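Local coordinates for protein inosine-uridine nucleoside N-ribohydrolase (Xanthomonas oryzae pv. oryzae, PDB 4KL0) that binds calcium and probably belongs to the nucleoside hydrolases, which cleave N-glycosyl bonds, although its own activity as a bacterial effector is not established, at residues P27-D35 and L146-A157; P36-T47 and R76-L87. All coordinates share one frame; numbering follows the deposited sequence.

Contact 1. Residues P27-D35 and L146-A157; sequences PLDTLLFTD and LGMVVIAGMTDA. With CA (calcium ion), chain B.
F33 carries its ring anti to its own carbonyl carbon (chi1 -58°), which lays one ring face under A157. The A157 CB sits over the ring centre, 3.8 Å from the F33 centroid, in a CH-pi contact. V149 O lies at the ring edge, in its plane. M148 bends at chi3 (59°), and its CE methyl comes within 3.8 Å of F33 CE2. L31 continues this face of the sheet: its CD1 meets M148 CG, and its CD2 meets L146 CD2 at 3.7 Å. On the other face, L32 CD1 touches both V149 CG1 and I151 CD1.

The backbones are parallel strands. Five hydrogen bonds join them, from G147 N to D29 O at the start to I151 N to F33 O (2.9 Å) at the end. Residues 31 and 33 use both N and O, so this edge of strand 28-34 is zipped to 146-150.

Beyond the last bond the chains part around a calcium ion. D35 OD1 binds the calcium at 2.5 Å and I151 O binds it at 2.4 Å. D35 OD1 and I151 O are 3.4 Å apart, and the shared cation probably offsets their repulsion. D35 CG packs against A152 CB at 3.3 Å. D35 OD2 accepts from two waters; one also binds the calcium, and the other accepts from G153 N. The metal-bound water and the one held by G153 N together help fix the carboxylate.

The pair lies inside a largely parallel, Rossmann-like sheet. Strand 58-65 flanks 28-34 on its other edge, and R59 forms a salt bridge with D29. Strand 172-178 follows 146-150. Helix 155-163 brings A157 over F33, and helix 204-216 packs on A157 through L210.

Contact 2. Residues P36-T47 and R76-L87; sequences PNKDPDDVVTYT and RAQLAKGVFDRL. With CA (calcium ion), chain B.
This contact belongs to the Rossmann-like alpha/beta fold: helices 41-54 and 70-86 pack side by side. The loop after the ligand D35 leads into the first helix, whose D42 binds the calcium through both carboxylate oxygens, OD2 being nearer at 2.5 Å. The helix segments here run at 31° with axes 10.4 Å apart. Y46 is central. F84 CZ lies over one face of its ring, offset toward the rim. The two rings are oblique, with planes at 41° and centroids 4.6 Å apart. V83 CG1 comes to the edge of the Y46 ring, and A80 CB is 3.8 Å from Y46 CE2. L87 CD1 reaches back to Y46 O. V43 extends the apolar seam to V83 and L79. L79 splits its branches: CD2 meets P36 CB and V43 CG2, while CD1 presses on the N37 amide, whose OD1 is hydrogen-bonded to Y252 OH; L79 CD1 is 3.3 Å from N37 CG.

In the loop, K38 NZ forms a salt bridge with D39 OD2, and D39 OD1 caps D41 N. R76 extends from CG to NE along the loop. R76 NE donates to L67 O, and NH2 to the carbonyl oxygens of H110 and K112. R76 NH1 donates to P36 O at 3.0 Å, with P36 O near the guanidinium plane.

Contacts 1 and 2 meet at the calcium ion. Segment 27-35 runs straight on into 36-47, and contact 2 is nested inside the chain loop that contact 1 closes. Contact 1 supplies D35 and I151 to the metal, contact 2 supplies D42, and D318 completes the protein ligands. Three waters fill the rest of the shell. T34 OG1 joins the contacts: it lies 2.6 Å from D42 OD1 and 2.7 Å from Y46 OH, both probable hydrogen bonds. It thus probably links the ligand D42 to Y46, the tyrosine of helix 41-54 that packs on helix 70-86. L32 CD2 also packs on Y46 CE1 at 3.7 Å. In nucleoside hydrolases such a calcium marks the active site, so the same is probable here.

Contact 1. Residues P27-D35 and L146-A157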
loop_
_atom_site.group_PDB
_atom_site.type_symbol
_atom_site.label_atom_id
_atom_site.label_comp_id
_atom_site.label_asym_id
_atom_site.label_seq_id
_atom_site.Cartn_x
_atom_site.Cartn_y
_atom_site.Cartn_z
ATOM N N PRO A 27 -5.938 19.155 -4.353
ATOM C CA PRO A 27 -5.568 17.767 -3.987
ATOM C C PRO A 27 -5.677 16.876 -5.203
ATOM O O PRO A 27 -6.539 17.060 -6.059
ATOM C CB PRO A 27 -6.582 17.356 -2.903
ATOM C CG PRO A 27 -7.315 18.726 -2.477
ATOM C CD PRO A 27 -7.227 19.564 -3.761
ATOM N N LEU A 28 -4.799 15.888 -5.257
ATOM C CA LEU A 28 -4.804 14.924 -6.350
ATOM C C LEU A 28 -5.874 13.857 -6.102
ATOM O O LEU A 28 -5.754 13.084 -5.151
ATOM C CB LEU A 28 -3.390 14.314 -6.465
ATOM C CG LEU A 28 -3.183 13.292 -7.614
ATOM C CD1 LEU A 28 -3.391 13.903 -9.010
ATOM C CD2 LEU A 28 -1.824 12.617 -7.533
ATOM N N ASP A 29 -6.891 13.740 -6.954
ATOM C CA ASP A 29 -7.865 12.659 -6.768
ATOM C C ASP A 29 -7.165 11.328 -7.023
ATOM O O ASP A 29 -6.393 11.216 -7.998
ATOM C CB ASP A 29 -9.056 12.808 -7.716
ATOM C CG ASP A 29 -10.120 13.728 -7.157
ATOM O OD1 ASP A 29 -9.894 14.307 -6.070
ATOM O OD2 ASP A 29 -11.200 13.868 -7.786
ATOM N N THR A 30 -7.437 10.336 -6.159
ATOM C CA THR A 30 -6.624 9.103 -6.125
ATOM C C THR A 30 -7.483 7.868 -6.174
ATOM O O THR A 30 -8.472 7.773 -5.443
ATOM C CB THR A 30 -5.739 9.078 -4.844
ATOM O OG1 THR A 30 -4.807 10.174 -4.871
ATOM C CG2 THR A 30 -4.958 7.762 -4.742
ATOM N N LEU A 31 -7.100 6.922 -7.046
ATOM C CA LEU A 31 -7.745 5.598 -7.173
ATOM C C LEU A 31 -6.751 4.571 -6.585
ATOM O O LEU A 31 -5.550 4.531 -7.010
ATOM C CB LEU A 31 -7.991 5.227 -8.645
ATOM C CG LEU A 31 -8.608 6.383 -9.447
ATOM C CD1 LEU A 31 -8.719 5.957 -10.945
ATOM C CD2 LEU A 31 -9.946 6.762 -8.897
ATOM N N LEU A 32 -7.221 3.802 -5.601
ATOM C CA LEU A 32 -6.353 2.873 -4.851
ATOM C C LEU A 32 -6.822 1.437 -5.071
ATOM O O LEU A 32 -8.018 1.119 -4.995
ATOM C CB LEU A 32 -6.402 3.268 -3.373
ATOM C CG LEU A 32 -5.548 2.496 -2.399
ATOM C CD1 LEU A 32 -4.052 2.711 -2.741
ATOM C CD2 LEU A 32 -5.773 2.967 -0.914
ATOM N N PHE A 33 -5.850 0.541 -5.309
ATOM C CA PHE A 33 -6.098 -0.885 -5.523
ATOM C C PHE A 33 -5.346 -1.634 -4.430
ATOM O O PHE A 33 -4.140 -1.440 -4.281
ATOM C CB PHE A 33 -5.558 -1.284 -6.914
ATOM C CG PHE A 33 -6.180 -0.497 -8.019
ATOM C CD1 PHE A 33 -7.256 -1.027 -8.738
ATOM C CD2 PHE A 33 -5.676 0.750 -8.340
ATOM C CE1 PHE A 33 -7.868 -0.226 -9.763
ATOM C CE2 PHE A 33 -6.285 1.537 -9.355
ATOM C CZ PHE A 33 -7.379 0.982 -10.065
ATOM N N THR A 34 -6.055 -2.391 -3.585
ATOM C CA THR A 34 -5.508 -2.773 -2.265
ATOM C C THR A 34 -6.066 -4.100 -1.754
ATOM O O THR A 34 -7.084 -4.588 -2.261
ATOM C CB THR A 34 -5.863 -1.655 -1.298
ATOM O OG1 THR A 34 -5.409 -1.932 0.033
ATOM C CG2 THR A 34 -7.356 -1.425 -1.247
ATOM N N ASP A 35 -5.336 -4.758 -0.844
ATOM C CA ASP A 35 -5.685 -6.111 -0.356
ATOM C C ASP A 35 -5.471 -6.162 1.156
ATOM O O ASP A 35 -4.606 -6.870 1.641
ATOM C CB ASP A 35 -4.851 -7.201 -1.067
ATOM C CG ASP A 35 -3.323 -6.962 -0.975
ATOM O OD1 ASP A 35 -2.892 -5.936 -0.385
ATOM O OD2 ASP A 35 -2.564 -7.868 -1.449
ATOM N N LEU A 146 -6.194 12.126 -12.558
ATOM C CA LEU A 146 -6.179 11.408 -11.266
ATOM C C LEU A 146 -4.903 10.574 -11.188
ATOM O O LEU A 146 -4.253 10.279 -12.218
ATOM C CB LEU A 146 -7.372 10.473 -11.173
ATOM C CG LEU A 146 -8.786 11.083 -11.042
ATOM C CD1 LEU A 146 -9.358 11.410 -12.391
ATOM C CD2 LEU A 146 -9.752 10.225 -10.272
ATOM N N GLY A 147 -4.523 10.201 -9.971
ATOM C CA GLY A 147 -3.423 9.253 -9.803
ATOM C C GLY A 147 -3.936 7.861 -9.475
ATOM O O GLY A 147 -4.993 7.708 -8.872
ATOM N N MET A 148 -3.224 6.834 -9.924
ATOM C CA MET A 148 -3.617 5.438 -9.598
ATOM C C MET A 148 -2.500 4.890 -8.745
ATOM O O MET A 148 -1.325 5.044 -9.058
ATOM C CB MET A 148 -3.719 4.529 -10.850
ATOM C CG MET A 148 -4.984 4.726 -11.755
ATOM S SD MET A 148 -4.972 3.761 -13.373
ATOM C CE MET A 148 -4.829 2.054 -12.784
ATOM N N VAL A 149 -2.856 4.292 -7.622
ATOM C CA VAL A 149 -1.845 3.726 -6.724
ATOM C C VAL A 149 -2.151 2.249 -6.495
ATOM O O VAL A 149 -3.281 1.880 -6.076
ATOM C CB VAL A 149 -1.866 4.497 -5.391
ATOM C CG1 VAL A 149 -0.868 3.834 -4.447
ATOM C CG2 VAL A 149 -1.493 6.008 -5.618
ATOM N N VAL A 150 -1.174 1.408 -6.812
ATOM C CA VAL A 150 -1.417 -0.061 -6.755
ATOM C C VAL A 150 -0.590 -0.649 -5.652
ATOM O O VAL A 150 0.634 -0.628 -5.690
ATOM C CB VAL A 150 -1.060 -0.699 -8.112
ATOM C CG1 VAL A 150 -1.192 -2.214 -8.046
ATOM C CG2 VAL A 150 -1.888 -0.015 -9.229
ATOM N N ILE A 151 -1.273 -1.172 -4.614
ATOM C CA ILE A 151 -0.563 -1.767 -3.491
ATOM C C ILE A 151 -1.110 -3.167 -3.279
ATOM O O ILE A 151 -1.082 -3.635 -2.170
ATOM C CB ILE A 151 -0.702 -0.922 -2.209
ATOM C CG1 ILE A 151 -2.164 -0.547 -1.891
ATOM C CG2 ILE A 151 0.106 0.404 -2.394
ATOM C CD1 ILE A 151 -2.357 0.155 -0.554
ATOM N N ALA A 152 -1.482 -3.844 -4.352
ATOM C CA ALA A 152 -1.972 -5.224 -4.333
ATOM C C ALA A 152 -1.916 -5.778 -5.712
ATOM O O ALA A 152 -1.367 -5.106 -6.578
ATOM C CB ALA A 152 -3.467 -5.283 -3.821
ATOM N N GLY A 153 -2.551 -6.943 -5.936
ATOM C CA GLY A 153 -2.576 -7.559 -7.267
ATOM C C GLY A 153 -3.329 -6.664 -8.225
ATOM O O GLY A 153 -4.111 -5.762 -7.837
ATOM N N MET A 154 -3.099 -6.905 -9.515
ATOM C CA MET A 154 -3.475 -5.908 -10.487
ATOM C C MET A 154 -4.668 -6.340 -11.345
ATOM O O MET A 154 -4.920 -5.687 -12.363
ATOM C CB MET A 154 -2.248 -5.619 -11.371
ATOM C CG MET A 154 -1.369 -4.551 -10.687
ATOM S SD MET A 154 0.429 -4.587 -11.037
ATOM C CE MET A 154 0.962 -5.504 -9.621
ATOM N N THR A 155 -5.448 -7.333 -10.909
ATOM C CA THR A 155 -6.640 -7.765 -11.703
ATOM C C THR A 155 -7.536 -6.570 -12.073
ATOM O O THR A 155 -7.948 -6.381 -13.243
ATOM C CB THR A 155 -7.452 -8.709 -10.843
ATOM O OG1 THR A 155 -6.615 -9.799 -10.441
ATOM C CG2 THR A 155 -8.698 -9.195 -11.553
ATOM N N ASP A 156 -7.874 -5.761 -11.082
ATOM C CA ASP A 156 -8.779 -4.604 -11.311
ATOM C C ASP A 156 -8.104 -3.403 -11.947
ATOM O O ASP A 156 -8.741 -2.678 -12.765
ATOM C CB ASP A 156 -9.466 -4.231 -9.997
ATOM C CG ASP A 156 -10.098 -5.438 -9.376
ATOM O OD1 ASP A 156 -11.002 -6.033 -10.016
ATOM O OD2 ASP A 156 -9.691 -5.853 -8.291
ATOM N N ALA A 157 -6.857 -3.104 -11.566
ATOM C CA ALA A 157 -6.175 -2.014 -12.216
ATOM C C ALA A 157 -6.025 -2.283 -13.706
ATOM O O ALA A 157 -6.157 -1.367 -14.498
ATOM C CB ALA A 157 -4.770 -1.768 -11.552
HETATM CA CA CA B . -0.817 -4.627 0.015
HETATM O O HOH W 1 -2.740 -8.941 -3.778
HETATM O O HOH W 2 -0.216 -6.907 -1.071
HETATM O O HOH W 3 1.687 -4.661 -0.984
HETATM O O HOH W 4 0.652 -5.730 1.691
#

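Contact 2. Residues P36-T47 and R76-L87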
loop_
_atom_site.group_PDB
_atom_site.type_symbol
_atom_site.label_atom_id
_atom_site.label_comp_id
_atom_site.label_asym_id
_atom_site.label_seq_id
_atom_site.Cartn_x
_atom_site.Cartn_y
_atom_site.Cartn_z
ATOM N N PRO A 36 -6.299 -5.434 1.891
ATOM C CA PRO A 36 -6.001 -5.265 3.342
ATOM C C PRO A 36 -6.286 -6.520 4.194
ATOM O O PRO A 36 -7.030 -7.469 3.817
ATOM C CB PRO A 36 -6.965 -4.145 3.755
ATOM C CG PRO A 36 -8.183 -4.319 2.810
ATOM C CD PRO A 36 -7.478 -4.649 1.466
ATOM N N ASN A 37 -5.684 -6.470 5.376
ATOM C CA ASN A 37 -5.895 -7.477 6.445
ATOM C C ASN A 37 -5.260 -8.842 6.195
ATOM O O ASN A 37 -5.699 -9.839 6.765
ATOM C CB ASN A 37 -7.357 -7.587 6.834
ATOM C CG ASN A 37 -7.517 -8.072 8.263
ATOM O OD1 ASN A 37 -6.779 -7.612 9.148
ATOM N ND2 ASN A 37 -8.463 -9.011 8.502
ATOM N N LYS A 38 -4.235 -8.909 5.354
ATOM C CA LYS A 38 -3.343 -10.076 5.444
ATOM C C LYS A 38 -2.003 -9.674 6.057
ATOM O O LYS A 38 -1.177 -10.525 6.422
ATOM C CB LYS A 38 -3.181 -10.830 4.104
ATOM C CG LYS A 38 -2.869 -10.032 2.845
ATOM C CD LYS A 38 -1.369 -9.693 2.704
ATOM C CE LYS A 38 -1.079 -9.008 1.314
ATOM N NZ LYS A 38 0.384 -8.652 1.258
ATOM N N ASP A 39 -1.820 -8.372 6.230
ATOM C CA ASP A 39 -0.643 -7.814 6.921
ATOM C C ASP A 39 -1.018 -6.374 7.316
ATOM O O ASP A 39 -2.119 -5.941 7.012
ATOM C CB ASP A 39 0.607 -7.907 6.044
ATOM C CG ASP A 39 0.509 -7.148 4.708
ATOM O OD1 ASP A 39 -0.217 -6.135 4.591
ATOM O OD2 ASP A 39 1.219 -7.616 3.760
ATOM N N PRO A 40 -0.139 -5.605 7.988
ATOM C CA PRO A 40 -0.555 -4.248 8.354
ATOM C C PRO A 40 -0.514 -3.208 7.270
ATOM O O PRO A 40 -1.125 -2.146 7.439
ATOM C CB PRO A 40 0.496 -3.815 9.418
ATOM C CG PRO A 40 1.322 -5.081 9.729
ATOM C CD PRO A 40 1.183 -5.978 8.535
ATOM N N ASP A 41 0.181 -3.491 6.176
ATOM C CA ASP A 41 0.629 -2.447 5.229
ATOM C C ASP A 41 -0.482 -1.607 4.639
ATOM O O ASP A 41 -0.366 -0.380 4.563
ATOM C CB ASP A 41 1.272 -3.126 4.060
ATOM C CG ASP A 41 2.668 -3.422 4.304
ATOM O OD1 ASP A 41 2.953 -4.402 5.069
ATOM O OD2 ASP A 41 3.481 -2.698 3.684
ATOM N N ASP A 42 -1.532 -2.257 4.123
ATOM C CA ASP A 42 -2.563 -1.483 3.450
ATOM C C ASP A 42 -3.245 -0.546 4.413
ATOM O O ASP A 42 -3.573 0.598 4.045
ATOM C CB ASP A 42 -3.569 -2.422 2.737
ATOM C CG ASP A 42 -2.888 -3.324 1.709
ATOM O OD1 ASP A 42 -3.105 -3.062 0.521
ATOM O OD2 ASP A 42 -2.128 -4.287 2.109
ATOM N N VAL A 43 -3.504 -1.030 5.638
ATOM C CA VAL A 43 -4.205 -0.168 6.595
ATOM C C VAL A 43 -3.340 0.972 7.110
ATOM O O VAL A 43 -3.869 2.065 7.331
ATOM C CB VAL A 43 -4.827 -1.005 7.706
ATOM C CG1 VAL A 43 -5.367 -0.087 8.846
ATOM C CG2 VAL A 43 -5.978 -1.832 7.062
ATOM N N VAL A 44 -2.017 0.765 7.227
ATOM C CA VAL A 44 -1.139 1.902 7.495
ATOM C C VAL A 44 -1.250 2.915 6.349
ATOM O O VAL A 44 -1.293 4.147 6.596
ATOM C CB VAL A 44 0.351 1.467 7.663
ATOM C CG1 VAL A 44 1.196 2.736 8.004
ATOM C CG2 VAL A 44 0.442 0.421 8.813
ATOM N N THR A 45 -1.377 2.413 5.109
ATOM C CA THR A 45 -1.497 3.331 3.973
ATOM C C THR A 45 -2.797 4.133 4.068
ATOM O O THR A 45 -2.807 5.342 3.767
ATOM C CB THR A 45 -1.483 2.536 2.642
ATOM O OG1 THR A 45 -0.351 1.684 2.642
ATOM C CG2 THR A 45 -1.421 3.481 1.443
ATOM N N TYR A 46 -3.916 3.500 4.460
ATOM C CA TYR A 46 -5.181 4.220 4.565
ATOM C C TYR A 46 -5.020 5.310 5.633
ATOM O O TYR A 46 -5.543 6.443 5.495
ATOM C CB TYR A 46 -6.333 3.304 5.015
ATOM C CG TYR A 46 -6.588 2.080 4.171
ATOM C CD1 TYR A 46 -6.095 1.977 2.870
ATOM C CD2 TYR A 46 -7.306 1.026 4.665
ATOM C CE1 TYR A 46 -6.294 0.816 2.107
ATOM C CE2 TYR A 46 -7.540 -0.104 3.924
ATOM C CZ TYR A 46 -7.036 -0.220 2.645
ATOM O OH TYR A 46 -7.250 -1.395 1.980
ATOM N N THR A 47 -4.305 4.949 6.724
ATOM C CA THR A 47 -4.095 5.888 7.852
ATOM C C THR A 47 -3.268 7.115 7.437
ATOM O O THR A 47 -3.700 8.249 7.657
ATOM C CB THR A 47 -3.452 5.183 9.025
ATOM O OG1 THR A 47 -4.303 4.101 9.411
ATOM C CG2 THR A 47 -3.311 6.100 10.242
ATOM N N ARG A 76 -12.557 -8.252 2.883
ATOM C CA ARG A 76 -11.514 -7.241 2.865
ATOM C C ARG A 76 -12.088 -5.865 2.589
ATOM O O ARG A 76 -11.677 -4.912 3.233
ATOM C CB ARG A 76 -10.427 -7.596 1.838
ATOM C CG ARG A 76 -9.689 -8.862 2.116
ATOM C CD ARG A 76 -8.469 -8.993 1.152
ATOM N NE ARG A 76 -8.001 -10.373 1.087
ATOM C CZ ARG A 76 -7.362 -11.011 2.054
ATOM N NH1 ARG A 76 -7.075 -10.383 3.241
ATOM N NH2 ARG A 76 -6.985 -12.278 1.864
ATOM N N ALA A 77 -13.056 -5.765 1.666
ATOM C CA ALA A 77 -13.640 -4.487 1.333
ATOM C C ALA A 77 -14.433 -3.924 2.531
ATOM O O ALA A 77 -14.387 -2.751 2.801
ATOM C CB ALA A 77 -14.573 -4.634 0.097
ATOM N N GLN A 78 -15.164 -4.782 3.219
ATOM C CA GLN A 78 -15.865 -4.391 4.421
ATOM C C GLN A 78 -14.892 -3.910 5.464
ATOM O O GLN A 78 -15.172 -2.934 6.164
ATOM C CB GLN A 78 -16.672 -5.543 4.966
ATOM C CG GLN A 78 -17.909 -5.884 4.066
ATOM C CD GLN A 78 -18.606 -7.120 4.567
ATOM O OE1 GLN A 78 -18.848 -7.247 5.769
ATOM N NE2 GLN A 78 -18.910 -8.057 3.673
ATOM N N LEU A 79 -13.749 -4.584 5.624
ATOM C CA LEU A 79 -12.754 -4.052 6.546
ATOM C C LEU A 79 -12.176 -2.676 6.135
ATOM O O LEU A 79 -12.009 -1.812 6.963
ATOM C CB LEU A 79 -11.633 -5.075 6.737
ATOM C CG LEU A 79 -10.447 -4.661 7.579
ATOM C CD1 LEU A 79 -9.917 -5.874 8.175
ATOM C CD2 LEU A 79 -9.362 -3.989 6.704
ATOM N N ALA A 80 -11.845 -2.510 4.854
ATOM C CA ALA A 80 -11.362 -1.237 4.395
ATOM C C ALA A 80 -12.376 -0.146 4.689
ATOM O O ALA A 80 -12.025 0.913 5.218
ATOM C CB ALA A 80 -10.995 -1.261 2.910
ATOM N N LYS A 81 -13.643 -0.420 4.375
ATOM C CA LYS A 81 -14.649 0.605 4.579
ATOM C C LYS A 81 -14.837 0.894 6.078
ATOM O O LYS A 81 -14.941 2.071 6.484
ATOM C CB LYS A 81 -15.934 0.167 3.869
ATOM C CG LYS A 81 -17.126 1.129 4.072
ATOM C CD LYS A 81 -16.880 2.416 3.329
ATOM C CE LYS A 81 -18.129 3.282 3.288
ATOM N NZ LYS A 81 -17.754 4.554 2.656
ATOM N N GLY A 82 -14.803 -0.154 6.902
ATOM C CA GLY A 82 -14.757 0.032 8.354
ATOM C C GLY A 82 -13.625 0.919 8.860
ATOM O O GLY A 82 -13.805 1.723 9.796
ATOM N N VAL A 83 -12.438 0.782 8.263
ATOM C CA VAL A 83 -11.315 1.615 8.634
ATOM C C VAL A 83 -11.488 3.052 8.148
ATOM O O VAL A 83 -11.322 3.993 8.937
ATOM C CB VAL A 83 -9.997 1.024 8.113
ATOM C CG1 VAL A 83 -8.818 2.033 8.263
ATOM C CG2 VAL A 83 -9.683 -0.304 8.825
ATOM N N PHE A 84 -11.925 3.241 6.900
ATOM C CA PHE A 84 -12.209 4.613 6.435
ATOM C C PHE A 84 -13.255 5.331 7.312
ATOM O O PHE A 84 -13.081 6.501 7.618
ATOM C CB PHE A 84 -12.603 4.621 4.960
ATOM C CG PHE A 84 -11.504 4.177 4.055
ATOM C CD1 PHE A 84 -10.237 4.776 4.110
ATOM C CD2 PHE A 84 -11.747 3.168 3.151
ATOM C CE1 PHE A 84 -9.207 4.310 3.240
ATOM C CE2 PHE A 84 -10.750 2.690 2.284
ATOM C CZ PHE A 84 -9.503 3.292 2.332
ATOM N N ASP A 85 -14.273 4.591 7.725
ATOM C CA ASP A 85 -15.306 5.148 8.621
ATOM C C ASP A 85 -14.693 5.644 9.947
ATOM O O ASP A 85 -14.962 6.770 10.417
ATOM C CB ASP A 85 -16.350 4.084 8.931
ATOM C CG ASP A 85 -17.281 3.774 7.763
ATOM O OD1 ASP A 85 -17.349 4.535 6.751
ATOM O OD2 ASP A 85 -17.971 2.737 7.897
ATOM N N ARG A 86 -13.818 4.833 10.540
ATOM C CA ARG A 86 -13.135 5.171 11.826
ATOM C C ARG A 86 -12.051 6.250 11.692
ATOM O O ARG A 86 -11.587 6.836 12.669
ATOM C CB ARG A 86 -12.548 3.897 12.408
ATOM C CG ARG A 86 -13.667 2.955 12.808
ATOM C CD ARG A 86 -13.126 1.589 13.212
ATOM N NE ARG A 86 -14.160 0.696 13.762
ATOM C CZ ARG A 86 -15.054 0.015 13.045
ATOM N NH1 ARG A 86 -15.165 0.160 11.738
ATOM N NH2 ARG A 86 -15.920 -0.785 13.670
ATOM N N LEU A 87 -11.614 6.490 10.461
ATOM C CA LEU A 87 -10.673 7.578 10.167
ATOM C C LEU A 87 -11.429 8.833 9.725
ATOM O O LEU A 87 -10.819 9.796 9.315
ATOM C CB LEU A 87 -9.728 7.164 9.008
ATOM C CG LEU A 87 -8.742 6.033 9.274
ATOM C CD1 LEU A 87 -8.049 5.687 7.920
ATOM C CD2 LEU A 87 -7.708 6.424 10.362
HETATM CA CA CA B . -0.817 -4.627 0.015
HETATM O O HOH W 2 -0.216 -6.907 -1.071
HETATM O O HOH W 4 0.652 -5.730 1.691
HETATM O O HOH W 3 1.687 -4.661 -0.984
#